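Local coordinates for hemopexin fold protein CP4 (Vigna unguiculata, PDB 3OYO), which is a seed protein of the hemopexin fold that binds calcium in its central channel and whose biological role is not settled, at residues P181-F186 / V192-T197; G127-L132 / Y138-Y143; G164-S169 / G188-R193. One frame throughout, in Å; residues are numbered along the deposited sequence.

Contact 1 (P181-F186 / V192-T197)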
# COMPACT_ATOMS: atom_id res chain seq x y z
N PRO A 181 0.33 -16.31 -1.93
CA PRO A 181 0.37 -15.27 -0.91
C PRO A 181 1.65 -14.39 -1.06
O PRO A 181 2.49 -14.34 -0.15
CB PRO A 181 0.42 -16.09 0.38
CG PRO A 181 1.35 -17.30 -0.01
CD PRO A 181 1.20 -17.45 -1.54
N GLU A 182 1.80 -13.71 -2.19
CA GLU A 182 2.97 -12.83 -2.43
C GLU A 182 2.62 -11.35 -2.21
O GLU A 182 1.46 -10.97 -2.23
CB GLU A 182 3.50 -13.03 -3.86
CG GLU A 182 4.13 -14.40 -4.09
CD GLU A 182 4.59 -14.63 -5.50
OE1 GLU A 182 5.04 -15.75 -5.75
OE2 GLU A 182 4.51 -13.71 -6.37
N ALA A 183 3.64 -10.54 -1.96
CA ALA A 183 3.48 -9.12 -1.79
C ALA A 183 4.75 -8.45 -2.30
O ALA A 183 5.81 -9.08 -2.40
CB ALA A 183 3.22 -8.76 -0.29
N TYR A 184 4.66 -7.18 -2.64
CA TYR A 184 5.82 -6.44 -3.08
C TYR A 184 6.03 -5.33 -2.09
O TYR A 184 5.06 -4.67 -1.69
CB TYR A 184 5.55 -5.85 -4.49
CG TYR A 184 5.46 -6.91 -5.56
CD1 TYR A 184 6.62 -7.48 -6.10
CD2 TYR A 184 4.22 -7.36 -6.03
CE1 TYR A 184 6.53 -8.44 -7.12
CE2 TYR A 184 4.13 -8.33 -7.04
CZ TYR A 184 5.30 -8.85 -7.57
OH TYR A 184 5.21 -9.83 -8.54
N LEU A 185 7.29 -5.12 -1.70
CA LEU A 185 7.67 -4.07 -0.75
C LEU A 185 8.54 -3.06 -1.48
O LEU A 185 9.37 -3.45 -2.30
CB LEU A 185 8.46 -4.65 0.46
CG LEU A 185 7.98 -5.93 1.17
CD1 LEU A 185 8.84 -6.17 2.43
CD2 LEU A 185 6.46 -5.87 1.50
N PHE A 186 8.36 -1.78 -1.19
CA PHE A 186 9.11 -0.72 -1.92
C PHE A 186 9.79 0.17 -0.87
O PHE A 186 9.19 0.49 0.16
CB PHE A 186 8.17 0.12 -2.81
CG PHE A 186 7.48 -0.66 -3.90
CD1 PHE A 186 8.08 -0.81 -5.16
CD2 PHE A 186 6.25 -1.26 -3.67
CE1 PHE A 186 7.43 -1.52 -6.17
CE2 PHE A 186 5.60 -1.97 -4.67
CZ PHE A 186 6.19 -2.10 -5.93
N VAL A 192 11.39 -5.43 -3.40
CA VAL A 192 11.64 -6.82 -3.30
C VAL A 192 10.30 -7.55 -3.24
O VAL A 192 9.28 -6.98 -2.83
CB VAL A 192 12.46 -7.17 -2.01
CG1 VAL A 192 11.61 -7.02 -0.78
CG2 VAL A 192 13.06 -8.58 -2.09
N ARG A 193 10.33 -8.82 -3.61
CA ARG A 193 9.17 -9.69 -3.55
C ARG A 193 9.27 -10.60 -2.33
O ARG A 193 10.37 -11.05 -1.97
CB ARG A 193 9.07 -10.53 -4.83
CG ARG A 193 7.86 -11.46 -4.88
CD ARG A 193 7.70 -12.11 -6.26
NE ARG A 193 8.88 -12.84 -6.71
CZ ARG A 193 9.03 -14.16 -6.67
NH1 ARG A 193 8.08 -14.96 -6.18
NH2 ARG A 193 10.14 -14.68 -7.14
N ILE A 194 8.11 -10.86 -1.72
CA ILE A 194 7.98 -11.76 -0.57
C ILE A 194 6.85 -12.79 -0.69
O ILE A 194 5.84 -12.60 -1.40
CB ILE A 194 7.80 -11.01 0.78
CG1 ILE A 194 6.43 -10.31 0.88
CG2 ILE A 194 9.02 -10.14 1.08
CD1 ILE A 194 6.05 -9.84 2.33
N ASP A 195 7.02 -13.90 0.03
CA ASP A 195 6.00 -14.92 0.13
C ASP A 195 5.74 -15.04 1.63
O ASP A 195 6.62 -15.48 2.38
CB ASP A 195 6.52 -16.24 -0.46
CG ASP A 195 5.49 -17.37 -0.39
OD1 ASP A 195 5.07 -17.75 0.71
OD2 ASP A 195 5.09 -17.85 -1.46
N PHE A 196 4.55 -14.61 2.07
CA PHE A 196 4.25 -14.57 3.50
C PHE A 196 3.18 -15.62 3.81
O PHE A 196 2.48 -16.09 2.92
CB PHE A 196 3.83 -13.15 3.97
CG PHE A 196 2.53 -12.69 3.37
CD1 PHE A 196 1.31 -12.98 4.01
CD2 PHE A 196 2.50 -12.00 2.16
CE1 PHE A 196 0.09 -12.65 3.44
CE2 PHE A 196 1.26 -11.65 1.57
CZ PHE A 196 0.06 -11.96 2.22
N THR A 197 3.11 -16.03 5.07
CA THR A 197 2.11 -17.00 5.54
C THR A 197 1.57 -16.52 6.88
O THR A 197 2.28 -16.58 7.89
CB THR A 197 2.66 -18.47 5.58
OG1 THR A 197 4.01 -18.49 6.05
CG2 THR A 197 2.67 -19.07 4.17

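Contact 2 (G127-L132 / Y138-Y143)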
# COMPACT_ATOMS: atom_id res chain seq x y z
N GLY A 127 -8.35 -13.85 6.99
CA GLY A 127 -9.54 -13.11 7.38
C GLY A 127 -9.58 -11.74 6.71
O GLY A 127 -9.53 -11.63 5.48
N LYS A 128 -9.70 -10.70 7.54
CA LYS A 128 -9.75 -9.31 7.11
C LYS A 128 -8.50 -8.56 7.62
O LYS A 128 -8.54 -7.36 7.80
CB LYS A 128 -10.99 -8.59 7.65
CG LYS A 128 -12.28 -9.31 7.44
CD LYS A 128 -12.63 -9.49 5.97
CE LYS A 128 -14.13 -9.46 5.82
NZ LYS A 128 -14.46 -9.91 4.44
N GLU A 129 -7.40 -9.29 7.83
CA GLU A 129 -6.18 -8.73 8.37
C GLU A 129 -5.40 -7.86 7.37
O GLU A 129 -5.37 -8.13 6.17
CB GLU A 129 -5.30 -9.83 8.97
CG GLU A 129 -6.09 -10.87 9.83
CD GLU A 129 -5.22 -11.59 10.86
OE1 GLU A 129 -4.01 -11.78 10.59
OE2 GLU A 129 -5.76 -11.98 11.92
N VAL A 130 -4.76 -6.83 7.90
CA VAL A 130 -3.95 -5.95 7.10
C VAL A 130 -2.73 -5.58 7.92
O VAL A 130 -2.84 -5.35 9.12
CB VAL A 130 -4.69 -4.65 6.72
CG1 VAL A 130 -3.76 -3.68 5.96
CG2 VAL A 130 -5.99 -4.96 5.90
N TYR A 131 -1.58 -5.56 7.28
CA TYR A 131 -0.31 -5.22 7.90
C TYR A 131 -0.08 -3.73 7.73
O TYR A 131 -0.06 -3.24 6.62
CB TYR A 131 0.83 -5.98 7.24
CG TYR A 131 0.88 -7.44 7.54
CD1 TYR A 131 1.59 -7.93 8.65
CD2 TYR A 131 0.22 -8.36 6.72
CE1 TYR A 131 1.66 -9.30 8.92
CE2 TYR A 131 0.27 -9.74 6.99
CZ TYR A 131 0.99 -10.20 8.10
OH TYR A 131 1.01 -11.56 8.36
N LEU A 132 0.11 -3.03 8.84
CA LEU A 132 0.44 -1.60 8.82
C LEU A 132 1.90 -1.40 9.21
O LEU A 132 2.38 -1.99 10.20
CB LEU A 132 -0.48 -0.82 9.79
CG LEU A 132 -2.01 -1.04 9.75
CD1 LEU A 132 -2.66 -0.20 10.86
CD2 LEU A 132 -2.61 -0.68 8.40
N TYR A 138 5.49 -2.51 12.99
CA TYR A 138 4.33 -2.95 12.23
C TYR A 138 3.32 -3.53 13.20
O TYR A 138 3.65 -3.81 14.37
CB TYR A 138 4.68 -4.00 11.17
CG TYR A 138 4.88 -5.37 11.74
CD1 TYR A 138 6.14 -5.78 12.21
CD2 TYR A 138 3.84 -6.26 11.81
CE1 TYR A 138 6.32 -7.04 12.75
CE2 TYR A 138 4.01 -7.51 12.35
CZ TYR A 138 5.25 -7.89 12.82
OH TYR A 138 5.39 -9.13 13.35
N VAL A 139 2.06 -3.64 12.75
CA VAL A 139 1.02 -4.25 13.52
C VAL A 139 -0.05 -4.72 12.52
O VAL A 139 -0.25 -4.09 11.48
CB VAL A 139 0.38 -3.23 14.52
CG1 VAL A 139 -0.56 -2.28 13.77
CG2 VAL A 139 -0.31 -3.92 15.64
N ARG A 140 -0.74 -5.82 12.86
CA ARG A 140 -1.86 -6.28 12.05
C ARG A 140 -3.14 -5.72 12.61
O ARG A 140 -3.28 -5.55 13.81
CB ARG A 140 -1.92 -7.80 12.00
CG ARG A 140 -0.70 -8.42 11.38
CD ARG A 140 -0.24 -9.62 12.17
NE ARG A 140 -1.28 -10.63 12.29
CZ ARG A 140 -1.39 -11.52 13.29
NH1 ARG A 140 -0.54 -11.58 14.29
NH2 ARG A 140 -2.39 -12.36 13.28
N ILE A 141 -4.06 -5.37 11.72
CA ILE A 141 -5.39 -4.90 12.09
C ILE A 141 -6.42 -5.63 11.24
O ILE A 141 -6.15 -5.92 10.09
CB ILE A 141 -5.51 -3.33 11.93
CG1 ILE A 141 -6.84 -2.86 12.51
CG2 ILE A 141 -5.31 -2.85 10.49
CD1 ILE A 141 -6.94 -1.33 12.60
N ALA A 142 -7.61 -5.93 11.80
CA ALA A 142 -8.74 -6.47 11.04
C ALA A 142 -9.59 -5.29 10.66
O ALA A 142 -10.11 -4.59 11.54
CB ALA A 142 -9.56 -7.50 11.89
N TYR A 143 -9.74 -5.04 9.36
CA TYR A 143 -10.42 -3.83 8.92
C TYR A 143 -11.95 -3.74 9.19
O TYR A 143 -12.50 -2.63 9.25
CB TYR A 143 -10.08 -3.49 7.44
CG TYR A 143 -10.65 -4.44 6.42
CD1 TYR A 143 -9.83 -5.38 5.80
CD2 TYR A 143 -12.03 -4.40 6.09
CE1 TYR A 143 -10.35 -6.26 4.87
CE2 TYR A 143 -12.56 -5.30 5.17
CZ TYR A 143 -11.71 -6.22 4.56
OH TYR A 143 -12.20 -7.12 3.62

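Contact 3 (G164-S169 / G188-R193)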
# COMPACT_ATOMS: atom_id res chain seq x y z
N GLY A 164 18.28 -6.76 8.76
CA GLY A 164 19.56 -6.50 8.16
C GLY A 164 19.43 -5.91 6.78
O GLY A 164 20.41 -5.48 6.23
N THR A 165 18.22 -5.86 6.24
CA THR A 165 18.01 -5.29 4.91
C THR A 165 17.55 -3.83 5.03
O THR A 165 17.29 -3.34 6.14
CB THR A 165 16.92 -6.06 4.15
OG1 THR A 165 15.64 -5.72 4.72
CG2 THR A 165 17.15 -7.58 4.28
N GLU A 166 17.41 -3.14 3.91
CA GLU A 166 16.96 -1.75 3.93
C GLU A 166 15.47 -1.56 4.35
O GLU A 166 15.04 -0.47 4.68
CB GLU A 166 17.35 -1.05 2.62
CG GLU A 166 16.21 -0.55 1.80
CD GLU A 166 15.68 -1.57 0.81
OE1 GLU A 166 15.64 -2.75 1.17
OE2 GLU A 166 15.27 -1.18 -0.32
N PHE A 167 14.71 -2.65 4.39
CA PHE A 167 13.32 -2.71 4.85
C PHE A 167 13.17 -2.78 6.36
O PHE A 167 12.09 -2.51 6.90
CB PHE A 167 12.63 -3.94 4.23
CG PHE A 167 12.60 -3.89 2.74
CD1 PHE A 167 11.76 -2.99 2.06
CD2 PHE A 167 13.46 -4.69 1.98
CE1 PHE A 167 11.76 -2.93 0.65
CE2 PHE A 167 13.48 -4.61 0.56
CZ PHE A 167 12.62 -3.73 -0.10
N GLU A 168 14.26 -3.13 7.05
CA GLU A 168 14.24 -3.29 8.49
C GLU A 168 13.76 -2.06 9.24
O GLU A 168 13.08 -2.18 10.28
CB GLU A 168 15.65 -3.69 8.99
CG GLU A 168 15.69 -4.01 10.48
CD GLU A 168 17.09 -4.32 10.99
OE1 GLU A 168 17.22 -4.44 12.23
OE2 GLU A 168 18.04 -4.42 10.20
N SER A 169 14.14 -0.88 8.75
CA SER A 169 13.73 0.33 9.45
C SER A 169 12.56 1.09 8.76
O SER A 169 12.31 2.25 9.05
CB SER A 169 14.89 1.26 9.70
OG SER A 169 15.31 1.78 8.47
N GLY A 188 12.65 3.52 -0.89
CA GLY A 188 13.42 4.46 -1.73
C GLY A 188 13.25 4.19 -3.22
O GLY A 188 12.15 4.40 -3.76
N GLN A 189 14.32 3.71 -3.85
CA GLN A 189 14.38 3.40 -5.27
C GLN A 189 14.28 1.89 -5.53
O GLN A 189 14.18 1.47 -6.69
CB GLN A 189 15.73 3.85 -5.84
CG GLN A 189 16.01 5.32 -5.76
CD GLN A 189 17.37 5.69 -6.39
OE1 GLN A 189 17.77 6.85 -6.39
NE2 GLN A 189 18.08 4.70 -6.93
N ASN A 190 14.32 1.10 -4.46
CA ASN A 190 14.34 -0.35 -4.55
C ASN A 190 13.04 -1.05 -4.15
O ASN A 190 12.14 -0.43 -3.57
CB ASN A 190 15.49 -0.86 -3.66
CG ASN A 190 16.83 -0.32 -4.12
OD1 ASN A 190 17.20 -0.49 -5.29
ND2 ASN A 190 17.55 0.35 -3.24
N TYR A 191 12.95 -2.35 -4.48
CA TYR A 191 11.79 -3.16 -4.13
C TYR A 191 12.25 -4.62 -4.02
O TYR A 191 13.33 -5.00 -4.49
CB TYR A 191 10.64 -3.00 -5.15
CG TYR A 191 10.75 -3.98 -6.32
CD1 TYR A 191 11.75 -3.83 -7.28
CD2 TYR A 191 9.86 -5.04 -6.44
CE1 TYR A 191 11.88 -4.75 -8.31
CE2 TYR A 191 9.98 -5.97 -7.49
CZ TYR A 191 11.00 -5.81 -8.41
OH TYR A 191 11.14 -6.73 -9.42
N VAL A 192 11.39 -5.43 -3.40
CA VAL A 192 11.64 -6.82 -3.30
C VAL A 192 10.30 -7.55 -3.24
O VAL A 192 9.28 -6.98 -2.83
CB VAL A 192 12.46 -7.17 -2.01
CG1 VAL A 192 11.61 -7.02 -0.78
CG2 VAL A 192 13.06 -8.58 -2.09
N ARG A 193 10.33 -8.82 -3.61
CA ARG A 193 9.17 -9.69 -3.55
C ARG A 193 9.27 -10.60 -2.33
O ARG A 193 10.37 -11.05 -1.97
CB ARG A 193 9.07 -10.53 -4.83
CG ARG A 193 7.86 -11.46 -4.88
CD ARG A 193 7.70 -12.11 -6.26
NE ARG A 193 8.88 -12.84 -6.71
CZ ARG A 193 9.03 -14.16 -6.67
NH1 ARG A 193 8.08 -14.96 -6.18
NH2 ARG A 193 10.14 -14.68 -7.14

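Contact 1 (P181-F186 / V192-T197)
Glu182 and Arg193 cross at a slant on one face of a two-stranded antiparallel ladder. The Arg193 chain runs with its CG anti to the backbone N (chi1 -179°) and then bends at chi3. This turns the guanidinium along that face toward the Glu182 carboxylate. Glu182 OE1 sits at the guanidinium edge, 3.2 Å from Arg193 NH1, in a salt bridge whose hydrogen bond is weak. The two flat groups are turned 51° apart, and OE1 is the oxygen in the bond. Tyr184 lies alongside Arg193 and points the same way. Tyr184 CE1 is 3.9 Å from Arg193 CD, and the methylene comes to the ring obliquely.

The opposite face is apolar. Ala183 CB lies 3.8 Å from Ile194 CG1. Leu185 and Ile194 cross at about a right angle, with Leu185 CD2 4.1 Å from Ile194 CD1. Leu162 and Phe167 from loops also touch Leu185. The Phe196 ring turns back toward the first strand, and Phe196 CE2 meets Ala183 CB at 4.0 Å. Phe122 meets this ring as well.

The backbone sets these pairings. Ala183 and Ile194 exchange two hydrogen bonds, and so do Leu185 and Val192. Phe196 N also gives a bond of 3.0 Å to Pro181 O, nearly in line with the carbonyl. Pro181 follows a cis peptide bond, and Pro181 CG packs 3.8 Å from Asp195 OD1.

Strands 173-176 and 205-211 flank the pair through further backbone bonds. Strands 182-187 and 190-195 are the two inner strands of a four-stranded antiparallel blade, joined as a hairpin, as is characteristic of the hemopexin beta-propeller.

Contact 2 (G127-L132 / Y138-Y143)
Arg140 starts with CG anti to its carbonyl carbon (chi1 -61°), then bends at chi2 and chi3, and this carries its guanidinium over to Glu129. Tyr143 has CG between the backbone N and the carbonyl carbon (chi1 70°), which turns one face of its ring to Lys128 CB. Both pairs belong to the inner hairpin of a hemopexin propeller blade.

Glu129 OE1 lies in the plane of the guanidinium, at its edge. Glu129 OE1 forms a salt bridge with Arg140 NH2 at 3.2 Å, although the position of NH2 is less certain. A weak bond from Arg140 NE reaches the same oxygen. Arg140 CG sits over one face of the Tyr131 ring, 3.5 Å from Tyr131 CE1. Phe122 stacks on Tyr131.

On the other face of the sheet, Leu132 CD1 packs 3.8 Å from Ile141 CG2. Leu132 and Val139 run side by side. Val130 CG2 meets the edge of the Tyr143 ring, 3.9 Å from Tyr143 CD1.

Lys128 NZ and Tyr143 OH both turn to Glu69, by a salt bridge and a hydrogen bond. Lys128 CB makes a CH-pi contact over the Tyr143 face, 3.9 Å from the ring centroid.

Contact 3 (G164-S169 / G188-R193)
Residues Thr165 to Glu168 form a type I beta turn, and its side chains reach across to the extended strand around Asn190 and Val192. The turn lies in the loop that leads to strand 173-176 of the last blade of the hemopexin propeller, so the contact packs this loop against an inner strand of that blade. Thr165 OG1 accepts a 3.2 Å hydrogen bond from Phe167 N, an ST turn in which the hydroxyl takes the N-H two residues on.

Phe167 carries most of the contact. With CG anti to its carbonyl carbon (chi1 -61°), the ring is directed at the strand. Its far end does the touching and meets Val192 obliquely. Phe167 CZ also comes edge-on to the backbone, 4.0 Å from Tyr191 C. Leu185 and Ile209 adjoin the same phenylalanine.

The Glu166 chain bends at chi2 and folds its carboxylate carbon over the centre of the Phe167 ring. Glu166 OE2 then lies 3.4 Å from Asn190 CB. The carboxylate and amide planes are 65° apart, and no hydrogen bond joins them. This oxygen is buried by the contact and has no polar partner in the model. The tightest touch is Phe167 CE2 to Val192 CG1, at 3.3 Å.

From the N terminus, contact 2 comes first and closes the short hairpin between strands 129-134 and 137-142. It is complete before the others open. The chain then passes helix 155-158 and enters the loop at 164-169, where contact 3 opens. Contact 1 opens inside that span, at 181-186, and runs past its end, so the two overlap rather than nest. Both end on strand 190-195 and share Val192 and Arg193. Contact 1 closes that strand onto its hairpin partner, while contact 3 fastens the earlier loop to it. The two touch through Leu185, Phe167 and Tyr191. The centres of contacts 1 and 2 are about 15 Å apart; they hold equivalent hairpins in separate four-stranded sheets.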